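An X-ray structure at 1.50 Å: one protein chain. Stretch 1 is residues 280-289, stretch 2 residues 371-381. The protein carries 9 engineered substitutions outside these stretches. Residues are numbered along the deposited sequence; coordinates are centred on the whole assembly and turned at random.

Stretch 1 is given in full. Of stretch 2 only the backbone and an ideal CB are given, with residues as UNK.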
# COMPACT_ATOMS: atom_id res chain seq x y z
N GLU A 280 10.83 -6.03 -0.88
CA GLU A 280 10.46 -6.31 0.51
C GLU A 280 10.00 -7.75 0.66
O GLU A 280 10.35 -8.43 1.63
CB GLU A 280 9.36 -5.38 1.01
CG GLU A 280 9.10 -5.54 2.50
CD GLU A 280 7.73 -5.04 2.89
OE1 GLU A 280 7.48 -3.83 2.75
OE2 GLU A 280 6.90 -5.86 3.35
N LYS A 281 9.22 -8.22 -0.31
CA LYS A 281 8.67 -9.57 -0.24
C LYS A 281 9.71 -10.65 -0.55
O LYS A 281 9.72 -11.69 0.10
CB LYS A 281 7.43 -9.70 -1.14
CG LYS A 281 6.34 -8.64 -0.86
CD LYS A 281 6.10 -8.39 0.64
CE LYS A 281 4.92 -7.46 0.87
NZ LYS A 281 4.72 -7.13 2.32
N TYR A 282 10.60 -10.38 -1.50
CA TYR A 282 11.70 -11.31 -1.73
C TYR A 282 12.64 -11.40 -0.52
O TYR A 282 13.31 -12.42 -0.34
CB TYR A 282 12.48 -10.97 -3.00
CG TYR A 282 11.81 -11.47 -4.26
CD1 TYR A 282 11.81 -12.84 -4.58
CD2 TYR A 282 11.18 -10.59 -5.13
CE1 TYR A 282 11.19 -13.30 -5.73
CE2 TYR A 282 10.57 -11.05 -6.30
CZ TYR A 282 10.57 -12.40 -6.59
OH TYR A 282 9.96 -12.86 -7.74
N LEU A 283 12.68 -10.36 0.30
CA LEU A 283 13.47 -10.39 1.53
C LEU A 283 12.75 -11.11 2.67
O LEU A 283 13.35 -11.92 3.38
CB LEU A 283 13.83 -8.97 1.97
CG LEU A 283 14.85 -8.21 1.13
CD1 LEU A 283 14.95 -6.78 1.64
CD2 LEU A 283 16.22 -8.88 1.14
N GLN A 284 11.47 -10.81 2.85
CA GLN A 284 10.75 -11.28 4.04
C GLN A 284 10.16 -12.68 3.91
O GLN A 284 9.93 -13.35 4.92
CB GLN A 284 9.63 -10.31 4.41
CG GLN A 284 10.11 -8.93 4.84
CD GLN A 284 9.02 -8.09 5.47
OE1 GLN A 284 7.85 -8.48 5.50
NE2 GLN A 284 9.39 -6.92 5.98
N TRP A 285 9.89 -13.11 2.68
CA TRP A 285 9.09 -14.31 2.46
C TRP A 285 9.90 -15.59 2.32
O TRP A 285 9.32 -16.68 2.29
CB TRP A 285 8.22 -14.11 1.23
CG TRP A 285 7.09 -13.15 1.41
CD1 TRP A 285 6.81 -12.39 2.52
CD2 TRP A 285 6.09 -12.84 0.44
NE1 TRP A 285 5.67 -11.64 2.29
CE2 TRP A 285 5.22 -11.90 1.03
CE3 TRP A 285 5.84 -13.28 -0.87
CZ2 TRP A 285 4.11 -11.38 0.34
CZ3 TRP A 285 4.74 -12.77 -1.54
CH2 TRP A 285 3.89 -11.82 -0.94
N VAL A 286 11.22 -15.46 2.22
CA VAL A 286 12.10 -16.62 2.05
C VAL A 286 12.63 -17.12 3.39
O VAL A 286 12.57 -16.42 4.41
CB VAL A 286 13.29 -16.30 1.11
CG1 VAL A 286 12.79 -15.96 -0.29
CG2 VAL A 286 14.16 -15.17 1.67
N ASP A 287 13.15 -18.35 3.38
CA ASP A 287 13.89 -18.88 4.51
C ASP A 287 15.32 -18.34 4.44
O ASP A 287 15.65 -17.39 5.15
CB ASP A 287 13.85 -20.41 4.49
CG ASP A 287 14.56 -21.04 5.68
OD1 ASP A 287 15.07 -20.31 6.56
OD2 ASP A 287 14.59 -22.29 5.73
N LYS A 288 16.15 -18.93 3.58
CA LYS A 288 17.50 -18.43 3.35
C LYS A 288 17.45 -17.28 2.35
O LYS A 288 16.72 -17.36 1.35
CB LYS A 288 18.42 -19.55 2.85
CG LYS A 288 18.50 -20.77 3.77
CD LYS A 288 19.40 -20.53 4.98
CE LYS A 288 19.36 -21.71 5.95
NZ LYS A 288 19.86 -22.98 5.34
N PRO A 289 18.22 -16.20 2.60
CA PRO A 289 18.19 -15.06 1.69
C PRO A 289 18.56 -15.43 0.26
O PRO A 289 19.44 -16.25 0.03
CB PRO A 289 19.24 -14.10 2.28
CG PRO A 289 19.33 -14.49 3.72
CD PRO A 289 19.14 -15.98 3.73
N UNK A 371 11.59 -29.49 6.61
CA UNK A 371 12.22 -28.84 7.76
C UNK A 371 12.62 -27.40 7.48
O UNK A 371 12.73 -26.59 8.40
CB UNK A 371 13.45 -29.63 8.19
N UNK A 372 12.84 -27.08 6.20
CA UNK A 372 13.25 -25.74 5.81
C UNK A 372 12.62 -25.29 4.49
O UNK A 372 12.00 -26.08 3.78
CB UNK A 372 14.77 -25.68 5.70
N UNK A 373 12.77 -24.00 4.19
CA UNK A 373 12.18 -23.41 3.00
C UNK A 373 11.05 -22.45 3.31
O UNK A 373 10.26 -22.67 4.23
CB UNK A 373 11.67 -24.51 2.07
N UNK A 374 10.99 -21.37 2.54
CA UNK A 374 9.97 -20.35 2.70
C UNK A 374 8.92 -20.39 1.60
O UNK A 374 8.59 -21.45 1.07
CB UNK A 374 10.62 -18.97 2.74
N UNK A 375 8.42 -19.21 1.26
CA UNK A 375 7.30 -19.09 0.34
C UNK A 375 7.61 -19.44 -1.12
O UNK A 375 6.77 -20.03 -1.81
CB UNK A 375 6.77 -17.66 0.40
N UNK A 376 8.79 -19.06 -1.58
CA UNK A 376 9.17 -19.27 -2.98
C UNK A 376 9.75 -20.67 -3.16
O UNK A 376 10.92 -20.83 -3.52
CB UNK A 376 10.18 -18.21 -3.43
N UNK A 377 8.92 -21.68 -2.93
CA UNK A 377 9.37 -23.07 -2.87
C UNK A 377 10.14 -23.54 -4.11
O UNK A 377 11.17 -24.19 -3.98
CB UNK A 377 8.16 -23.98 -2.66
N UNK A 378 9.65 -23.19 -5.29
CA UNK A 378 10.32 -23.58 -6.53
C UNK A 378 11.72 -22.97 -6.65
O UNK A 378 12.62 -23.60 -7.21
CB UNK A 378 9.47 -23.16 -7.73
N UNK A 379 11.90 -21.76 -6.13
CA UNK A 379 13.21 -21.10 -6.11
C UNK A 379 14.10 -21.57 -4.97
O UNK A 379 15.31 -21.72 -5.13
CB UNK A 379 13.03 -19.58 -6.01
N UNK A 380 13.50 -21.75 -3.79
CA UNK A 380 14.25 -22.01 -2.57
C UNK A 380 14.60 -23.48 -2.40
O UNK A 380 15.72 -23.81 -2.01
CB UNK A 380 13.45 -21.53 -1.36
N UNK A 381 13.62 -24.34 -2.69
CA UNK A 381 13.76 -25.78 -2.47
C UNK A 381 13.32 -26.57 -3.71
O UNK A 381 12.45 -27.43 -3.62
CB UNK A 381 12.94 -26.21 -1.25

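Position 371 has nothing of stretch 1 within 5.5 Å of its ideal CB, so the contact sets no rule there; it is Ala371.

At 372 the CB points toward stretch 1 and sits 3.4 Å from Asp287 OD2, with the Lys288 amine within a longer side chain's range. A polar residue would suit, and either charge has an argument: a base would answer Asp287, an acid Lys288. The deposited Glu372 answers the lysine, through a long salt bridge of 3.7 Å from OE1 to Lys288 NZ.

Position 373 has phi/psi of 111/142, where any CB would jam against the preceding carbonyl; glycine is called for by the backbone alone. Gly373 gives its N to Asp287 OD2 at 2.9 Å, nearly straight.

At 374 the trouble is stretch 1 itself: a CB would point into it, 2.7 Å from Trp285 O and 2.7 Å from Asp287 N, so a residue without one is needed. Gly374 meets this and lets the two stretches approach to 4.3 Å between Gly374 CA and Val286 CA.

At 375 the backbone does the first work: its N donates to Trp285 O at 2.9 Å. The CB points toward stretch 1 beside the indole, so a flat or apolar side chain would suit. It is His375, whose ring face receives the edge of Trp285, planes at 74°, with CD2 3.5 Å from Trp285 CE3.

Position 376 looks toward a hollow lined by Tyr282, Trp285 and Val286. A large apolar residue fits, an aromatic one best exploiting the tyrosine. Phe376 forms an offset stack with Tyr282, centroids 4.6 Å apart, and its CD2 meets Val286 CG1 at 3.7 Å.

Positions 377 and 378 begin the helix out of reach of stretch 1; both are alanine, Ala377 and Ala378.

At 379 the CB points toward stretch 1 but from beyond 5.5 Å, so a medium or long apolar chain could reach the tyrosine. Leu379 does so modestly, CD1 lying 4.4 Å from Tyr282 CE1 at the ring's edge.

Position 380 also points toward stretch 1 from a distance, and the free amide of Asp287 asks for a long acceptor; glutamate or glutamine would serve. Glu380 OE1 accepts from Asp287 N at 2.8 Å and from Gly374 N at 2.8 Å, while OE2 takes Phe376 N at 3.0 Å. One carboxylate thus ties both backbones together, and a water links OE1 to Lys288 N.

Position 381 points sideways and leaves the choice open. Arg381 makes no direct contact; a water bridges its NH1, weakly, to Asp287 OD2.

Stretch 2, residues 371-381: AEGGHFAALER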
# COMPACT_ATOMS: atom_id res chain seq x y z
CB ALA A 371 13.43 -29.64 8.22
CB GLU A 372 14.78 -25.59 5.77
CG GLU A 372 15.56 -26.71 5.11
CD GLU A 372 17.03 -26.75 5.55
OE1 GLU A 372 17.53 -25.74 6.10
OE2 GLU A 372 17.69 -27.79 5.35
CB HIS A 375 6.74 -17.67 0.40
CG HIS A 375 5.65 -17.42 -0.59
ND1 HIS A 375 4.39 -17.93 -0.45
CD2 HIS A 375 5.66 -16.71 -1.75
CE1 HIS A 375 3.65 -17.55 -1.48
NE2 HIS A 375 4.39 -16.81 -2.28
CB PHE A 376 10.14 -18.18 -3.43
CG PHE A 376 9.55 -16.79 -3.44
CD1 PHE A 376 8.78 -16.36 -4.52
CD2 PHE A 376 9.77 -15.91 -2.39
CE1 PHE A 376 8.22 -15.08 -4.53
CE2 PHE A 376 9.23 -14.63 -2.40
CZ PHE A 376 8.46 -14.21 -3.48
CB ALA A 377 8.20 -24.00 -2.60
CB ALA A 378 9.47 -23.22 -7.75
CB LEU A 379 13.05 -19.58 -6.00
CG LEU A 379 12.58 -18.76 -7.20
CD1 LEU A 379 12.58 -17.29 -6.82
CD2 LEU A 379 13.48 -18.99 -8.40
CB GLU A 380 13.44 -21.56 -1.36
CG GLU A 380 13.23 -20.06 -1.24
CD GLU A 380 12.46 -19.71 0.00
OE1 GLU A 380 12.95 -20.01 1.11
OE2 GLU A 380 11.36 -19.14 -0.12
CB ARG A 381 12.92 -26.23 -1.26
CG ARG A 381 13.11 -25.42 0.03
CD ARG A 381 14.56 -25.42 0.53
NE ARG A 381 15.04 -26.75 0.86
CZ ARG A 381 16.26 -27.01 1.34
NH1 ARG A 381 17.12 -26.04 1.56
NH2 ARG A 381 16.60 -28.26 1.61
O HOH W 1 15.86 -23.24 2.97
O HOH W 2 15.41 -20.91 1.53
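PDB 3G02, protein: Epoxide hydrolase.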